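Local atomic coordinates of thymidylate kinase (Ehrlichia chaffeensis, PDB entry 3LD9), a protein that probably catalyses ATP-dependent phosphorylation of dTMP to dTDP, a step of both the de novo and the salvage routes to dTTP. Residues E59-L73 with F87-I99. Residues are numbered along the deposited sequence; the frame is centred on the assembly and turned at random.
Sequences EPGGTLLNESVRNLL and FFIAMRREHFVKI
Glu59 divides its carboxylate between Arg92 and His95, a compact example of one buried carboxylate shared by two N-H donors. Arg92 comes side-on, NE and NH2 both donating to Glu59 OE2, each at 2.8 Å, with guanidinium and carboxylate nearly coplanar (3° apart). Glu59 OE1 turns its anti lone pair to His95 ND1, 2.8 Å away and in the ring plane, in an almost straight bond (169°). At the far end of the imidazole NE2 is hydrogen-bonded to Thr57 OG1, and Gly61 O lies over one face; Arg92 NH1 is hydrogen-bonded to Asn138 OD1 and Thr119 OG1.

The loop 59-63, just after strand 54-58, outermost in this chain's parallel sheet in this P-loop kinase fold, thus docks on helix 81-105, and helix 64-74 then runs back nearly antiparallel to it. Between these helices Asn66 and Met91 run alongside one another, pointing opposite ways. Asn66 ND2 reaches Met91 O (2.8 Å) from above its carbonyl plane and also donates to Gly61 O, whereas buried OD1 lacks a polar partner. The Met91 chain folds at its last torsion (chi3 79°), bringing CE to Pro60 CB (3.7 Å), while SD meets Val69 CG1. Farther along, Leu73 straddles two rings, CD2 over a face of Phe87 and CD1 obliquely against Phe88 CE1 (4.0 Å).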
loop_
_atom_site.group_PDB
_atom_site.type_symbol
_atom_site.label_atom_id
_atom_site.label_comp_id
_atom_site.label_asym_id
_atom_site.label_seq_id
_atom_site.Cartn_x
_atom_site.Cartn_y
_atom_site.Cartn_z
ATOM N N GLU A 59 -0.288 15.716 -2.732
ATOM C CA GLU A 59 -1.481 15.143 -3.315
ATOM C C GLU A 59 -1.623 15.692 -4.745
ATOM O O GLU A 59 -1.121 16.765 -5.039
ATOM C CB GLU A 59 -2.732 15.514 -2.494
ATOM C CG GLU A 59 -2.692 15.021 -1.047
ATOM C CD GLU A 59 -4.055 14.989 -0.389
ATOM O OE1 GLU A 59 -4.161 14.323 0.647
ATOM O OE2 GLU A 59 -5.010 15.645 -0.875
ATOM N N PRO A 60 -2.302 14.950 -5.627
ATOM C CA PRO A 60 -2.744 13.577 -5.363
ATOM C C PRO A 60 -1.533 12.653 -5.353
ATOM O O PRO A 60 -0.707 12.741 -6.226
ATOM C CB PRO A 60 -3.657 13.268 -6.525
ATOM C CG PRO A 60 -3.258 14.179 -7.625
ATOM C CD PRO A 60 -2.684 15.426 -6.967
ATOM N N GLY A 61 -1.400 11.855 -4.304
ATOM C CA GLY A 61 -0.265 10.979 -4.097
ATOM C C GLY A 61 -0.085 10.685 -2.610
ATOM O O GLY A 61 -1.048 10.695 -1.836
ATOM N N GLY A 62 1.152 10.425 -2.197
ATOM C CA GLY A 62 1.409 10.233 -0.791
ATOM C C GLY A 62 1.545 8.804 -0.328
ATOM O O GLY A 62 2.205 8.566 0.664
ATOM N N THR A 63 0.900 7.866 -1.035
ATOM C CA THR A 63 1.040 6.434 -0.777
ATOM C C THR A 63 1.289 5.735 -2.113
ATOM O O THR A 63 1.033 6.317 -3.159
ATOM C CB THR A 63 -0.248 5.859 -0.136
ATOM O OG1 THR A 63 -1.310 5.824 -1.114
ATOM C CG2 THR A 63 -0.659 6.739 1.072
ATOM N N LEU A 64 1.823 4.517 -2.075
ATOM C CA LEU A 64 2.033 3.777 -3.296
ATOM C C LEU A 64 0.727 3.630 -4.105
ATOM O O LEU A 64 0.718 3.803 -5.309
ATOM C CB LEU A 64 2.621 2.423 -3.002
ATOM C CG LEU A 64 4.009 2.357 -2.351
ATOM C CD1 LEU A 64 4.473 0.897 -2.301
ATOM C CD2 LEU A 64 5.046 3.250 -3.103
ATOM N N LEU A 65 -0.388 3.315 -3.444
ATOM C CA LEU A 65 -1.667 3.219 -4.180
ATOM C C LEU A 65 -2.016 4.533 -4.835
ATOM O O LEU A 65 -2.333 4.548 -6.018
ATOM C CB LEU A 65 -2.804 2.753 -3.275
ATOM C CG LEU A 65 -4.220 2.748 -3.848
ATOM C CD1 LEU A 65 -4.323 1.805 -5.073
ATOM C CD2 LEU A 65 -5.214 2.379 -2.718
ATOM N N ASN A 66 -1.935 5.632 -4.084
ATOM C CA ASN A 66 -2.326 6.937 -4.605
ATOM C C ASN A 66 -1.454 7.385 -5.767
ATOM O O ASN A 66 -1.956 8.019 -6.696
ATOM C CB ASN A 66 -2.307 8.035 -3.532
ATOM C CG ASN A 66 -3.462 7.932 -2.557
ATOM O OD1 ASN A 66 -4.388 7.147 -2.754
ATOM N ND2 ASN A 66 -3.407 8.732 -1.486
ATOM N N GLU A 67 -0.162 7.063 -5.692
ATOM C CA GLU A 67 0.743 7.391 -6.774
ATOM C C GLU A 67 0.360 6.600 -8.017
ATOM O O GLU A 67 0.335 7.158 -9.119
ATOM C CB GLU A 67 2.204 7.133 -6.382
ATOM C CG GLU A 67 2.750 8.144 -5.370
ATOM C CD GLU A 67 2.644 9.596 -5.855
ATOM O OE1 GLU A 67 2.486 9.823 -7.079
ATOM O OE2 GLU A 67 2.725 10.523 -5.007
ATOM N N SER A 68 0.047 5.310 -7.854
ATOM C CA SER A 68 -0.358 4.506 -9.008
ATOM C C SER A 68 -1.682 4.982 -9.601
ATOM O O SER A 68 -1.830 5.018 -10.827
ATOM C CB SER A 68 -0.451 3.023 -8.703
ATOM O OG SER A 68 0.826 2.451 -8.479
ATOM N N VAL A 69 -2.649 5.295 -8.746
ATOM C CA VAL A 69 -3.930 5.830 -9.209
ATOM C C VAL A 69 -3.698 7.187 -9.895
ATOM O O VAL A 69 -4.319 7.461 -10.915
ATOM C CB VAL A 69 -4.957 5.994 -8.065
ATOM C CG1 VAL A 69 -6.233 6.768 -8.541
ATOM C CG2 VAL A 69 -5.337 4.661 -7.513
ATOM N N ARG A 70 -2.829 8.030 -9.335
ATOM C CA ARG A 70 -2.507 9.322 -9.968
ATOM C C ARG A 70 -1.986 9.164 -11.410
ATOM O O ARG A 70 -2.339 9.960 -12.295
ATOM C CB ARG A 70 -1.498 10.070 -9.131
ATOM C CG ARG A 70 -0.915 11.361 -9.752
ATOM C CD ARG A 70 0.442 11.651 -9.172
ATOM N NE ARG A 70 1.021 12.867 -9.756
ATOM C CZ ARG A 70 1.189 14.040 -9.135
ATOM N NH1 ARG A 70 0.838 14.232 -7.859
ATOM N NH2 ARG A 70 1.724 15.043 -9.814
ATOM N N ASN A 71 -1.170 8.141 -11.659
ATOM C CA ASN A 71 -0.613 7.918 -12.995
ATOM C C ASN A 71 -1.682 7.489 -13.965
ATOM O O ASN A 71 -1.670 7.927 -15.117
ATOM C CB ASN A 71 0.505 6.867 -12.978
ATOM C CG ASN A 71 1.698 7.284 -12.125
ATOM O OD1 ASN A 71 1.887 8.446 -11.827
ATOM N ND2 ASN A 71 2.483 6.306 -11.697
ATOM N N LEU A 72 -2.602 6.621 -13.525
ATOM C CA LEU A 72 -3.791 6.306 -14.299
ATOM C C LEU A 72 -4.605 7.534 -14.657
ATOM O O LEU A 72 -5.037 7.691 -15.814
ATOM C CB LEU A 72 -4.729 5.371 -13.547
ATOM C CG LEU A 72 -4.318 3.923 -13.514
ATOM C CD1 LEU A 72 -5.338 3.124 -12.733
ATOM C CD2 LEU A 72 -4.151 3.398 -14.981
ATOM N N LEU A 73 -4.870 8.369 -13.661
ATOM C CA LEU A 73 -5.762 9.504 -13.881
ATOM C C LEU A 73 -5.095 10.440 -14.875
ATOM O O LEU A 73 -5.767 11.006 -15.721
ATOM C CB LEU A 73 -6.104 10.256 -12.590
ATOM C CG LEU A 73 -6.940 9.458 -11.576
ATOM C CD1 LEU A 73 -7.052 10.230 -10.260
ATOM C CD2 LEU A 73 -8.340 9.118 -12.130
ATOM N N PHE A 87 -12.376 10.707 -6.860
ATOM C CA PHE A 87 -11.109 9.966 -6.800
ATOM C C PHE A 87 -10.155 10.718 -5.885
ATOM O O PHE A 87 -9.511 10.096 -5.027
ATOM C CB PHE A 87 -10.447 9.743 -8.159
ATOM C CG PHE A 87 -10.993 8.583 -8.919
ATOM C CD1 PHE A 87 -10.794 7.299 -8.481
ATOM C CD2 PHE A 87 -11.660 8.787 -10.118
ATOM C CE1 PHE A 87 -11.298 6.203 -9.214
ATOM C CE2 PHE A 87 -12.177 7.745 -10.836
ATOM C CZ PHE A 87 -12.001 6.442 -10.385
ATOM N N PHE A 88 -10.094 12.036 -6.020
ATOM C CA PHE A 88 -9.179 12.837 -5.181
ATOM C C PHE A 88 -9.545 12.789 -3.700
ATOM O O PHE A 88 -8.678 12.870 -2.850
ATOM C CB PHE A 88 -9.108 14.316 -5.592
ATOM C CG PHE A 88 -8.503 14.576 -6.949
ATOM C CD1 PHE A 88 -7.654 13.678 -7.555
ATOM C CD2 PHE A 88 -8.789 15.784 -7.594
ATOM C CE1 PHE A 88 -7.117 13.951 -8.812
ATOM C CE2 PHE A 88 -8.238 16.093 -8.831
ATOM C CZ PHE A 88 -7.406 15.159 -9.453
ATOM N N ILE A 89 -10.838 12.703 -3.404
ATOM C CA ILE A 89 -11.308 12.651 -2.024
ATOM C C ILE A 89 -10.977 11.255 -1.430
ATOM O O ILE A 89 -10.472 11.153 -0.316
ATOM C CB ILE A 89 -12.801 13.037 -1.941
ATOM C CG1 ILE A 89 -12.993 14.508 -2.333
ATOM C CG2 ILE A 89 -13.343 12.794 -0.558
ATOM C CD1 ILE A 89 -12.459 15.538 -1.285
ATOM N N ALA A 90 -11.181 10.196 -2.203
ATOM C CA ALA A 90 -10.750 8.855 -1.780
ATOM C C ALA A 90 -9.236 8.766 -1.483
ATOM O O ALA A 90 -8.819 8.202 -0.489
ATOM C CB ALA A 90 -11.139 7.819 -2.836
ATOM N N MET A 91 -8.433 9.346 -2.348
ATOM C CA MET A 91 -6.966 9.331 -2.195
ATOM C C MET A 91 -6.552 10.141 -0.975
ATOM O O MET A 91 -5.635 9.757 -0.228
ATOM C CB MET A 91 -6.308 9.896 -3.465
ATOM C CG MET A 91 -6.514 8.997 -4.682
ATOM S SD MET A 91 -6.207 9.770 -6.296
ATOM C CE MET A 91 -4.440 9.677 -6.254
ATOM N N ARG A 92 -7.238 11.263 -0.779
ATOM C CA ARG A 92 -7.033 12.141 0.401
ATOM C C ARG A 92 -7.308 11.378 1.700
ATOM O O ARG A 92 -6.515 11.431 2.635
ATOM C CB ARG A 92 -7.927 13.366 0.336
ATOM C CG ARG A 92 -7.803 14.263 1.585
ATOM C CD ARG A 92 -8.272 15.681 1.320
ATOM N NE ARG A 92 -7.502 16.187 0.203
ATOM C CZ ARG A 92 -7.932 16.952 -0.774
ATOM N NH1 ARG A 92 -9.163 17.414 -0.817
ATOM N NH2 ARG A 92 -7.073 17.255 -1.736
ATOM N N ARG A 93 -8.379 10.601 1.711
ATOM C CA ARG A 93 -8.678 9.749 2.863
ATOM C C ARG A 93 -7.536 8.783 3.141
ATOM O O ARG A 93 -7.054 8.695 4.268
ATOM C CB ARG A 93 -9.997 8.975 2.674
ATOM C CG ARG A 93 -10.400 8.082 3.847
ATOM C CD ARG A 93 -10.518 8.855 5.140
ATOM N NE ARG A 93 -10.780 7.948 6.246
ATOM C CZ ARG A 93 -10.788 8.324 7.529
ATOM N NH1 ARG A 93 -10.541 9.566 7.876
ATOM N NH2 ARG A 93 -11.050 7.453 8.476
ATOM N N GLU A 94 -7.105 8.069 2.119
ATOM C CA GLU A 94 -5.969 7.157 2.259
ATOM C C GLU A 94 -4.716 7.854 2.810
ATOM O O GLU A 94 -4.044 7.358 3.739
ATOM C CB GLU A 94 -5.620 6.521 0.910
ATOM C CG GLU A 94 -6.349 5.216 0.562
ATOM C CD GLU A 94 -6.199 4.117 1.599
ATOM O OE1 GLU A 94 -7.136 3.947 2.425
ATOM O OE2 GLU A 94 -5.147 3.423 1.593
ATOM N N HIS A 95 -4.407 8.990 2.213
ATOM C CA HIS A 95 -3.227 9.759 2.552
ATOM C C HIS A 95 -3.309 10.290 3.975
ATOM O O HIS A 95 -2.338 10.253 4.730
ATOM C CB HIS A 95 -3.110 10.899 1.574
ATOM C CG HIS A 95 -1.849 11.694 1.681
ATOM N ND1 HIS A 95 -1.797 13.021 1.340
ATOM C CD2 HIS A 95 -0.595 11.348 2.039
ATOM C CE1 HIS A 95 -0.557 13.457 1.470
ATOM N NE2 HIS A 95 0.196 12.461 1.900
ATOM N N PHE A 96 -4.480 10.790 4.340
ATOM C CA PHE A 96 -4.651 11.315 5.668
ATOM C C PHE A 96 -4.478 10.238 6.727
ATOM O O PHE A 96 -3.780 10.462 7.721
ATOM C CB PHE A 96 -6.003 11.967 5.841
ATOM C CG PHE A 96 -6.164 12.599 7.171
ATOM C CD1 PHE A 96 -5.502 13.776 7.464
ATOM C CD2 PHE A 96 -6.944 12.023 8.137
ATOM C CE1 PHE A 96 -5.619 14.373 8.702
ATOM C CE2 PHE A 96 -7.057 12.603 9.389
ATOM C CZ PHE A 96 -6.398 13.800 9.666
ATOM N N VAL A 97 -5.125 9.095 6.524
ATOM C CA VAL A 97 -5.105 8.037 7.525
ATOM C C VAL A 97 -3.728 7.342 7.607
ATOM O O VAL A 97 -3.262 7.029 8.686
ATOM C CB VAL A 97 -6.247 6.996 7.291
ATOM C CG1 VAL A 97 -6.106 5.826 8.277
ATOM C CG2 VAL A 97 -7.620 7.652 7.499
ATOM N N LYS A 98 -3.065 7.139 6.467
ATOM C CA LYS A 98 -1.812 6.408 6.467
ATOM C C LYS A 98 -0.596 7.268 6.775
ATOM O O LYS A 98 0.289 6.810 7.475
ATOM C CB LYS A 98 -1.672 5.591 5.162
ATOM C CG LYS A 98 -2.740 4.420 5.166
ATOM C CD LYS A 98 -2.773 3.576 3.901
ATOM C CE LYS A 98 -3.614 2.280 4.073
ATOM N NZ LYS A 98 -5.096 2.480 4.000
ATOM N N ILE A 99 -0.573 8.520 6.316
ATOM C CA ILE A 99 0.634 9.327 6.372
ATOM C C ILE A 99 0.428 10.542 7.239
ATOM O O ILE A 99 1.134 10.717 8.221
ATOM C CB ILE A 99 1.067 9.811 4.975
ATOM C CG1 ILE A 99 1.240 8.620 4.021
ATOM C CG2 ILE A 99 2.335 10.644 5.072
ATOM C CD1 ILE A 99 2.261 7.549 4.485
HETATM O O HOH W 1 -5.890 13.759 -3.049
HETATM O O HOH W 2 -3.119 4.166 0.211
#